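Local coordinates for protein serine repeat antigen 5 (Plasmodium falciparum, PDB 6X44) that is a papain-family serine repeat antigen of the malaria parasite, made as a proenzyme with a prodomain and probably a pseudoprotease, at residues Asp19-Lys24 / Leu49-Tyr54. Residues are numbered along the deposited sequence; the frame is centred on the assembly and turned at random.
Sequences DNILVK and LELMNY
The carboxylate of Glu50 and the carboxamide of Asn20 meet with their planes 35° apart, while the ring of Tyr54 is approached obliquely by the CD1 methyl of Ile21. Both pairs join helix 4-25 to helix 45-61, neighbours in the helical N-terminal region, consistent with the prodomain of this papain-family pseudo-zymogen. The segments run roughly antiparallel, with 147° between their directions, and their axes come within 9.9 Å of each other.

Asn20 ND2 donates to Glu50 OE2 over 2.9 Å in an almost straight bond. The acceptor lies practically in the amide plane, whereas the donor reaches the anti side of OE2, somewhat above the carboxylate plane. Glu50 turns its CG away from the backbone N (chi1 -173°) and bends at chi2, which carries OE2 to the amide and lays CG against Ile21 CG1. The other oxygen, OE1, accepts from Ser17 OG and more weakly from Asn53 ND2, so two bonds from helix 4-25 and a weak one from its own helix restrain the carboxylate.

Beneath this polar layer Ile21 is buried. Its CG2 packs on Leu51 CD2 at 4.0 Å, with Ile21 CD1 almost as near to the same methyl; Leu51 also touches Ile78 and Leu82 of helix 75-87. Phe101 touches both Ile21 and Tyr54, and between these two the closest approach is from Ile21 CD1 to Tyr54 CB, 3.7 Å.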
ATOM      1  N   ASP A  19     -24.023  -9.197   3.014  1.00 51.23           N
ATOM      2  CA  ASP A  19     -24.447 -10.544   3.409  1.00 49.46           C
ATOM      3  C   ASP A  19     -25.629 -11.038   2.575  1.00 45.71           C
ATOM      4  O   ASP A  19     -25.682 -12.219   2.221  1.00 48.31           O
ATOM      5  CB  ASP A  19     -24.808 -10.572   4.898  1.00 47.27           C
ATOM      6  CG  ASP A  19     -23.613 -10.899   5.804  1.00 57.80           C
ATOM      7  OD1 ASP A  19     -22.698 -11.670   5.399  1.00 62.11           O
ATOM      8  OD2 ASP A  19     -23.610 -10.398   6.948  1.00 58.89           O
ATOM      9  N   ASN A  20     -26.589 -10.160   2.253  1.00 50.07           N
ATOM     10  CA  ASN A  20     -27.679 -10.560   1.363  1.00 52.80           C
ATOM     11  C   ASN A  20     -27.136 -11.038   0.024  1.00 56.82           C
ATOM     12  O   ASN A  20     -27.564 -12.075  -0.496  1.00 60.18           O
ATOM     13  CB  ASN A  20     -28.666  -9.408   1.118  1.00 58.44           C
ATOM     14  CG  ASN A  20     -29.400  -8.957   2.375  1.00 73.75           C
ATOM     15  OD1 ASN A  20     -29.434  -9.660   3.394  1.00 68.41           O
ATOM     16  ND2 ASN A  20     -30.005  -7.767   2.299  1.00 73.69           N
ATOM     17  N   ILE A  21     -26.213 -10.268  -0.565  1.00 54.67           N
ATOM     18  CA  ILE A  21     -25.687 -10.583  -1.894  1.00 47.25           C
ATOM     19  C   ILE A  21     -25.006 -11.947  -1.891  1.00 44.02           C
ATOM     20  O   ILE A  21     -25.243 -12.774  -2.767  1.00 44.48           O
ATOM     21  CB  ILE A  21     -24.725  -9.474  -2.361  1.00 55.72           C
ATOM     22  CG1 ILE A  21     -25.511  -8.200  -2.646  1.00 38.13           C
ATOM     23  CG2 ILE A  21     -23.911  -9.930  -3.605  1.00 55.60           C
ATOM     24  CD1 ILE A  21     -24.668  -6.935  -2.610  1.00 49.94           C
ATOM     25  N   LEU A  22     -24.139 -12.195  -0.915  1.00 41.33           N
ATOM     26  CA  LEU A  22     -23.414 -13.455  -0.863  1.00 48.73           C
ATOM     27  C   LEU A  22     -24.361 -14.646  -0.836  1.00 55.67           C
ATOM     28  O   LEU A  22     -24.080 -15.696  -1.424  1.00 54.99           O
ATOM     29  CB  LEU A  22     -22.514 -13.456   0.364  1.00 49.30           C
ATOM     30  CG  LEU A  22     -21.296 -12.555   0.231  1.00 48.79           C
ATOM     31  CD1 LEU A  22     -20.730 -12.192   1.614  1.00 52.74           C
ATOM     32  CD2 LEU A  22     -20.262 -13.289  -0.627  1.00 57.67           C
ATOM     33  N   VAL A  23     -25.491 -14.498  -0.147  1.00 64.11           N
ATOM     34  CA  VAL A  23     -26.484 -15.564  -0.095  1.00 59.10           C
ATOM     35  C   VAL A  23     -27.058 -15.833  -1.475  1.00 56.04           C
ATOM     36  O   VAL A  23     -27.239 -16.995  -1.872  1.00 63.68           O
ATOM     37  CB  VAL A  23     -27.582 -15.197   0.917  1.00 61.87           C
ATOM     38  CG1 VAL A  23     -28.719 -16.188   0.862  1.00 66.84           C
ATOM     39  CG2 VAL A  23     -26.975 -15.149   2.318  1.00 58.45           C
ATOM     40  N   LYS A  24     -27.352 -14.773  -2.227  1.00 54.62           N
ATOM     41  CA  LYS A  24     -27.916 -14.920  -3.561  1.00 55.49           C
ATOM     42  C   LYS A  24     -26.876 -15.289  -4.608  1.00 54.77           C
ATOM     43  O   LYS A  24     -27.252 -15.721  -5.699  1.00 59.95           O
ATOM     44  CB  LYS A  24     -28.604 -13.627  -3.988  1.00 58.93           C
ATOM     45  CG  LYS A  24     -29.757 -13.217  -3.098  1.00 63.67           C
ATOM     46  CD  LYS A  24     -30.193 -11.793  -3.392  1.00 70.80           C
ATOM     47  CE  LYS A  24     -31.354 -11.371  -2.515  1.00 76.96           C
ATOM     48  NZ  LYS A  24     -32.601 -12.054  -2.948  1.00 73.74           N
ATOM     49  N   LEU A  49     -31.542  -5.646  -7.846  1.00 52.47           N
ATOM     50  CA  LEU A  49     -31.818  -4.473  -7.026  1.00 58.57           C
ATOM     51  C   LEU A  49     -30.860  -4.381  -5.845  1.00 51.52           C
ATOM     52  O   LEU A  49     -30.429  -3.285  -5.472  1.00 51.82           O
ATOM     53  CB  LEU A  49     -33.265  -4.486  -6.522  1.00 58.93           C
ATOM     54  CG  LEU A  49     -33.793  -3.167  -5.912  1.00 71.54           C
ATOM     55  CD1 LEU A  49     -33.316  -2.894  -4.470  1.00 83.26           C
ATOM     56  CD2 LEU A  49     -33.451  -1.953  -6.796  1.00 83.57           C
ATOM     57  N   GLU A  50     -30.536  -5.512  -5.226  1.00 47.69           N
ATOM     58  CA  GLU A  50     -29.641  -5.483  -4.077  1.00 55.41           C
ATOM     59  C   GLU A  50     -28.224  -5.090  -4.493  1.00 50.93           C
ATOM     60  O   GLU A  50     -27.528  -4.391  -3.749  1.00 44.10           O
ATOM     61  CB  GLU A  50     -29.662  -6.844  -3.383  1.00 49.16           C
ATOM     62  CG  GLU A  50     -28.912  -6.923  -2.064  1.00 61.59           C
ATOM     63  CD  GLU A  50     -29.246  -5.800  -1.089  1.00 72.97           C
ATOM     64  OE1 GLU A  50     -28.899  -4.617  -1.363  1.00 64.52           O
ATOM     65  OE2 GLU A  50     -29.852  -6.116  -0.038  1.00 79.70           O
ATOM     66  N   LEU A  51     -27.791  -5.531  -5.682  1.00 49.27           N
ATOM     67  CA  LEU A  51     -26.520  -5.090  -6.247  1.00 44.94           C
ATOM     68  C   LEU A  51     -26.509  -3.587  -6.432  1.00 48.57           C
ATOM     69  O   LEU A  51     -25.588  -2.892  -5.971  1.00 41.44           O
ATOM     70  CB  LEU A  51     -26.264  -5.784  -7.590  1.00 39.21           C
ATOM     71  CG  LEU A  51     -25.939  -7.272  -7.453  1.00 45.66           C
ATOM     72  CD1 LEU A  51     -25.859  -7.957  -8.823  1.00 42.30           C
ATOM     73  CD2 LEU A  51     -24.668  -7.456  -6.686  1.00 43.20           C
ATOM     74  N   MET A  52     -27.532  -3.063  -7.106  1.00 39.49           N
ATOM     75  CA  MET A  52     -27.557  -1.638  -7.375  1.00 44.64           C
ATOM     76  C   MET A  52     -27.644  -0.841  -6.086  1.00 49.63           C
ATOM     77  O   MET A  52     -27.014   0.210  -5.951  1.00 50.07           O
ATOM     78  CB  MET A  52     -28.703  -1.305  -8.317  1.00 49.22           C
ATOM     79  CG  MET A  52     -28.168  -1.075  -9.749  1.00 58.96           C
ATOM     80  SD  MET A  52     -27.011   0.326  -9.830  1.00 87.19           S
ATOM     81  CE  MET A  52     -26.518   0.220 -11.541  1.00 66.26           C
ATOM     82  N   ASN A  53     -28.387  -1.336  -5.109  1.00 44.24           N
ATOM     83  CA  ASN A  53     -28.483  -0.596  -3.866  1.00 43.59           C
ATOM     84  C   ASN A  53     -27.182  -0.667  -3.076  1.00 47.87           C
ATOM     85  O   ASN A  53     -26.813   0.284  -2.370  1.00 37.95           O
ATOM     86  CB  ASN A  53     -29.624  -1.139  -3.035  1.00 56.81           C
ATOM     87  CG  ASN A  53     -29.683  -0.493  -1.693  1.00 64.07           C
ATOM     88  OD1 ASN A  53     -30.073   0.668  -1.567  1.00 81.18           O
ATOM     89  ND2 ASN A  53     -29.258  -1.221  -0.675  1.00 64.19           N
ATOM     90  N   TYR A  54     -26.499  -1.804  -3.145  1.00 40.66           N
ATOM     91  CA  TYR A  54     -25.179  -1.894  -2.539  1.00 48.71           C
ATOM     92  C   TYR A  54     -24.257  -0.796  -3.063  1.00 51.51           C
ATOM     93  O   TYR A  54     -23.639  -0.049  -2.288  1.00 44.41           O
ATOM     94  CB  TYR A  54     -24.570  -3.257  -2.823  1.00 46.84           C
ATOM     95  CG  TYR A  54     -23.194  -3.307  -2.267  1.00 47.95           C
ATOM     96  CD1 TYR A  54     -22.981  -2.946  -0.952  1.00 57.44           C
ATOM     97  CD2 TYR A  54     -22.101  -3.668  -3.042  1.00 56.75           C
ATOM     98  CE1 TYR A  54     -21.731  -2.961  -0.390  1.00 59.89           C
ATOM     99  CE2 TYR A  54     -20.816  -3.684  -2.486  1.00 53.69           C
ATOM    100  CZ  TYR A  54     -20.651  -3.319  -1.155  1.00 60.04           C
ATOM    101  OH  TYR A  54     -19.415  -3.305  -0.537  1.00 66.45           O
TER